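Local coordinates for packaging enzyme P4 (Pseudomonas phage phi6, PDB 4BLO), which hydrolyses nucleoside triphosphates as a hexameric RecA-type helicase and motor, probably to drive viral RNA into the procapsid during genome packaging, at the adenosine-5'-diphosphate site. Numbering follows the deposited sequence. Chains: chain A/B, Packaging enzyme P4.

The adenosine-5'-diphosphate site. Residues chain A 127-134, 150, 153, 260; chain B 264, 273, 275. With ADP (adenosine-5'-diphosphate), chain C; CA (calcium ion), chain D.
The Walker A motif (P-loop) of this RecA-type ATPase, residues 126-133 of chain A, wraps the diphosphate of ADP, while chain B stacks a phenyl ring on the adenine, so the nucleotide lies at a subunit boundary. Beta-phosphate oxygen O1B of ADP accepts from the side-chain amine nitrogen NZ of A:Lys132 at 2.8 Å. The same O1B takes the backbone N-H of A:Lys132 in a nearly straight bond (168° at H), and that of A:Gly131 as well. The lysine reaches back by bending at chi3 and chi4, its CG and CE both passing alongside O1B. A:Gly129 N donates to O3B at 3.0 Å and A:Ser133 N to O2B, and A:Ile134 N meets alpha-phosphate O2A; with A:Lys132 to A:Ile134 opening helix 132-140, the helix N-terminus probably helps offset the phosphate charge. A:Ser130 OG, in the crowded position between backbone N and carbonyl carbon, donates in plane to a lone pair of A:Ala127 O at 2.7 Å, bracing the loop. Calcium, possibly replacing magnesium, bonds A:Ser133 OG and ADP O2B, each at 2.2 Å, with an angle of 87° between them; A:Glu150 OE1 stays at 3.3 Å, a loose contact. B:Arg273, bent at chi3, sends NH1 to alpha-phosphate O1A at 2.9 Å and to O5', both tilted from the guanidinium plane; it may serve as an arginine finger in the ATP state. B:Phe275 lays one face over adenine, 11° from parallel to its six-membered ring, and B:Arg273 NH2 lies at the phenyl edge.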
ATOM      1  N   ALA A 127      28.589   4.096  -0.707  1.00 46.44           N
ATOM      2  CA  ALA A 127      27.741   5.296  -0.638  1.00 47.31           C
ATOM      3  C   ALA A 127      27.966   6.193  -1.867  1.00 54.01           C
ATOM      4  O   ALA A 127      28.934   5.973  -2.607  1.00 55.00           O
ATOM      5  CB  ALA A 127      28.050   6.073   0.633  1.00 49.68           C
ATOM      6  N   THR A 128      27.086   7.190  -2.108  1.00 50.07           N
ATOM      7  CA  THR A 128      27.301   8.077  -3.260  1.00 49.68           C
ATOM      8  C   THR A 128      28.571   8.899  -3.049  1.00 50.99           C
ATOM      9  O   THR A 128      28.779   9.462  -1.974  1.00 52.80           O
ATOM     10  CB  THR A 128      26.093   8.959  -3.557  1.00 62.09           C
ATOM     11  OG1 THR A 128      25.529   9.427  -2.340  1.00 62.58           O
ATOM     12  CG2 THR A 128      25.042   8.232  -4.369  1.00 61.63           C
ATOM     13  N   GLY A 129      29.422   8.899  -4.062  1.00 43.80           N
ATOM     14  CA  GLY A 129      30.706   9.584  -4.027  1.00 44.58           C
ATOM     15  C   GLY A 129      31.755   8.881  -3.185  1.00 46.76           C
ATOM     16  O   GLY A 129      32.712   9.518  -2.735  1.00 46.88           O
ATOM     17  N   SER A 130      31.591   7.556  -2.961  1.00 41.68           N
ATOM     18  CA  SER A 130      32.538   6.758  -2.179  1.00 41.61           C
ATOM     19  C   SER A 130      33.735   6.315  -3.033  1.00 45.43           C
ATOM     20  O   SER A 130      34.712   5.793  -2.497  1.00 47.05           O
ATOM     21  CB  SER A 130      31.851   5.545  -1.568  1.00 43.11           C
ATOM     22  OG  SER A 130      31.293   4.714  -2.574  1.00 51.51           O
ATOM     23  N   GLY A 131      33.641   6.528  -4.342  1.00 39.19           N
ATOM     24  CA  GLY A 131      34.694   6.196  -5.283  1.00 39.18           C
ATOM     25  C   GLY A 131      34.487   4.892  -6.007  1.00 42.13           C
ATOM     26  O   GLY A 131      35.465   4.207  -6.306  1.00 44.63           O
ATOM     27  N   LYS A 132      33.224   4.544  -6.322  1.00 35.22           N
ATOM     28  CA  LYS A 132      32.901   3.297  -7.034  1.00 33.14           C
ATOM     29  C   LYS A 132      33.360   3.367  -8.486  1.00 35.71           C
ATOM     30  O   LYS A 132      34.153   2.517  -8.903  1.00 35.02           O
ATOM     31  CB  LYS A 132      31.407   2.959  -6.963  1.00 33.04           C
ATOM     32  CG  LYS A 132      30.879   2.754  -5.541  1.00 31.88           C
ATOM     33  CD  LYS A 132      29.383   2.449  -5.505  1.00 26.39           C
ATOM     34  CE  LYS A 132      28.491   3.580  -5.962  1.00 17.83           C
ATOM     35  NZ  LYS A 132      28.528   4.728  -5.038  1.00 26.04           N
ATOM     36  N   SER A 133      32.906   4.402  -9.231  1.00 31.88           N
ATOM     37  CA  SER A 133      33.257   4.636 -10.636  1.00 32.30           C
ATOM     38  C   SER A 133      34.775   4.797 -10.825  1.00 39.73           C
ATOM     39  O   SER A 133      35.320   4.287 -11.809  1.00 38.26           O
ATOM     40  CB  SER A 133      32.530   5.857 -11.178  1.00 34.12           C
ATOM     41  OG  SER A 133      31.128   5.640 -11.172  1.00 40.47           O
ATOM     42  N   ILE A 134      35.450   5.454  -9.853  1.00 39.85           N
ATOM     43  CA  ILE A 134      36.899   5.670  -9.834  1.00 42.29           C
ATOM     44  C   ILE A 134      37.615   4.322  -9.694  1.00 44.83           C
ATOM     45  O   ILE A 134      38.509   4.040 -10.493  1.00 43.98           O
ATOM     46  CB  ILE A 134      37.278   6.684  -8.714  1.00 47.53           C
ATOM     47  CG1 ILE A 134      37.201   8.137  -9.231  1.00 49.52           C
ATOM     48  CG2 ILE A 134      38.621   6.384  -8.015  1.00 51.30           C
ATOM     49  CD1 ILE A 134      38.241   8.571 -10.389  1.00 61.44           C
ATOM     50  N   GLU A 150      23.650   6.804 -15.851  1.00 35.89           N
ATOM     51  CA  GLU A 150      24.643   7.619 -15.179  1.00 37.04           C
ATOM     52  C   GLU A 150      24.765   8.975 -15.867  1.00 39.90           C
ATOM     53  O   GLU A 150      24.487   9.108 -17.059  1.00 38.46           O
ATOM     54  CB  GLU A 150      25.990   6.878 -15.126  1.00 38.92           C
ATOM     55  CG  GLU A 150      25.984   5.744 -14.104  1.00 47.89           C
ATOM     56  CD  GLU A 150      26.039   6.205 -12.660  1.00 59.44           C
ATOM     57  OE1 GLU A 150      27.071   6.793 -12.262  1.00 66.85           O
ATOM     58  OE2 GLU A 150      25.044   5.994 -11.932  1.00 22.30           O
ATOM     59  N   GLU A 153      29.979  11.916 -17.601  1.00 44.50           N
ATOM     60  CA  GLU A 153      31.284  11.849 -16.938  1.00 44.29           C
ATOM     61  C   GLU A 153      32.389  11.615 -17.972  1.00 48.32           C
ATOM     62  O   GLU A 153      32.097  11.423 -19.157  1.00 48.51           O
ATOM     63  CB  GLU A 153      31.292  10.743 -15.867  1.00 43.74           C
ATOM     64  CG  GLU A 153      30.324  10.969 -14.720  1.00 47.50           C
ATOM     65  CD  GLU A 153      30.606  10.131 -13.491  1.00 65.36           C
ATOM     66  OE1 GLU A 153      31.507  10.516 -12.714  1.00 74.35           O
ATOM     67  OE2 GLU A 153      29.940   9.087 -13.307  1.00 37.47           O
ATOM     68  N   GLY A 260      36.906   7.046  -1.397  1.00 59.90           N
ATOM     69  CA  GLY A 260      37.740   6.833  -2.581  1.00 60.10           C
ATOM     70  C   GLY A 260      38.536   5.540  -2.635  1.00 63.96           C
ATOM     71  O   GLY A 260      39.073   5.199  -3.692  1.00 63.45           O
TER
ATOM     72  N   ARG B 264      26.047  24.765  -0.630  1.00 41.22           N
ATOM     73  CA  ARG B 264      26.894  23.807  -1.354  1.00 40.99           C
ATOM     74  C   ARG B 264      26.670  23.824  -2.878  1.00 44.29           C
ATOM     75  O   ARG B 264      25.548  24.056  -3.334  1.00 42.74           O
ATOM     76  CB  ARG B 264      26.659  22.379  -0.844  1.00 41.08           C
ATOM     77  CG  ARG B 264      27.451  22.044   0.410  1.00 60.79           C
ATOM     78  CD  ARG B 264      27.008  20.738   1.031  1.00 73.99           C
ATOM     79  NE  ARG B 264      27.731  19.606   0.456  1.00 86.37           N
ATOM     80  CZ  ARG B 264      27.590  18.346   0.853  1.00101.46           C
ATOM     81  NH1 ARG B 264      26.744  18.041   1.829  1.00 82.78           N
ATOM     82  NH2 ARG B 264      28.293  17.380   0.275  1.00 92.10           N
ATOM     83  N   ARG B 273      35.357  17.894 -12.159  1.00 52.99           N
ATOM     84  CA  ARG B 273      34.267  17.986 -11.155  1.00 50.84           C
ATOM     85  C   ARG B 273      34.686  18.919 -10.020  1.00 53.67           C
ATOM     86  O   ARG B 273      35.683  18.657  -9.325  1.00 53.60           O
ATOM     87  CB  ARG B 273      33.841  16.612 -10.582  1.00 50.65           C
ATOM     88  CG  ARG B 273      33.138  15.687 -11.575  1.00 65.54           C
ATOM     89  CD  ARG B 273      33.047  14.252 -11.068  1.00 76.02           C
ATOM     90  NE  ARG B 273      32.138  14.127  -9.922  1.00 73.19           N
ATOM     91  CZ  ARG B 273      32.043  13.051  -9.139  1.00 79.75           C
ATOM     92  NH1 ARG B 273      32.815  11.990  -9.354  1.00 66.86           N
ATOM     93  NH2 ARG B 273      31.191  13.037  -8.124  1.00 61.16           N
ATOM     94  N   PHE B 275      33.615  20.793  -6.555  1.00 46.91           N
ATOM     95  CA  PHE B 275      32.780  20.823  -5.361  1.00 46.51           C
ATOM     96  C   PHE B 275      33.079  22.066  -4.557  1.00 54.78           C
ATOM     97  O   PHE B 275      34.228  22.283  -4.155  1.00 56.62           O
ATOM     98  CB  PHE B 275      32.967  19.567  -4.484  1.00 47.87           C
ATOM     99  CG  PHE B 275      32.652  18.255  -5.156  1.00 47.38           C
ATOM    100  CD1 PHE B 275      31.364  17.751  -5.161  1.00 46.87           C
ATOM    101  CD2 PHE B 275      33.653  17.511  -5.761  1.00 51.23           C
ATOM    102  CE1 PHE B 275      31.089  16.526  -5.761  1.00 49.26           C
ATOM    103  CE2 PHE B 275      33.373  16.293  -6.373  1.00 50.49           C
ATOM    104  CZ  PHE B 275      32.097  15.809  -6.370  1.00 48.32           C
TER
HETATM  105  PB  ADP C 401      30.682   7.164  -7.009  1.00 37.26           P
HETATM  106  O1B ADP C 401      30.738   6.168  -5.825  1.00 37.68           O
HETATM  107  O2B ADP C 401      30.741   6.382  -8.333  1.00 38.76           O
HETATM  108  O3B ADP C 401      29.420   7.956  -6.961  1.00 33.43           O
HETATM  109  PA  ADP C 401      33.040   8.599  -7.997  1.00 48.98           P
HETATM  110  O1A ADP C 401      32.320   9.093  -9.264  1.00 45.89           O
HETATM  111  O2A ADP C 401      33.906   7.437  -8.326  1.00 50.06           O
HETATM  112  O3A ADP C 401      31.939   8.153  -6.917  1.00 43.47           O
HETATM  113  O5' ADP C 401      33.923   9.756  -7.387  1.00 52.11           O
HETATM  114  C5' ADP C 401      34.264   9.752  -5.991  1.00 54.46           C
HETATM  115  C4' ADP C 401      35.217  10.875  -5.679  1.00 58.32           C
HETATM  116  O4' ADP C 401      34.570  12.144  -5.916  1.00 57.78           O
HETATM  117  C3' ADP C 401      35.647  10.911  -4.218  1.00 61.20           C
HETATM  118  O3' ADP C 401      36.753  10.042  -4.004  1.00 62.85           O
HETATM  119  C2' ADP C 401      35.949  12.394  -3.997  1.00 61.43           C
HETATM  120  O2' ADP C 401      37.271  12.745  -4.388  1.00 63.68           O
HETATM  121  C1' ADP C 401      34.894  13.063  -4.886  1.00 59.47           C
HETATM  122  N9  ADP C 401      33.671  13.466  -4.186  1.00 58.14           N
HETATM  123  C8  ADP C 401      32.434  12.870  -4.252  1.00 52.82           C
HETATM  124  N7  ADP C 401      31.522  13.437  -3.507  1.00 53.95           N
HETATM  125  C5  ADP C 401      32.202  14.493  -2.897  1.00 59.38           C
HETATM  126  C6  ADP C 401      31.798  15.470  -1.970  1.00 61.83           C
HETATM  127  N6  ADP C 401      30.560  15.567  -1.479  1.00 62.37           N
HETATM  128  N1  ADP C 401      32.730  16.362  -1.552  1.00 63.14           N
HETATM  129  C2  ADP C 401      33.971  16.276  -2.043  1.00 62.84           C
HETATM  130  N3  ADP C 401      34.462  15.399  -2.925  1.00 61.19           N
HETATM  131  C4  ADP C 401      33.521  14.516  -3.316  1.00 60.30           C
HETATM  132 CA    CA D 400      29.510   6.560 -10.093  1.00 65.08          CA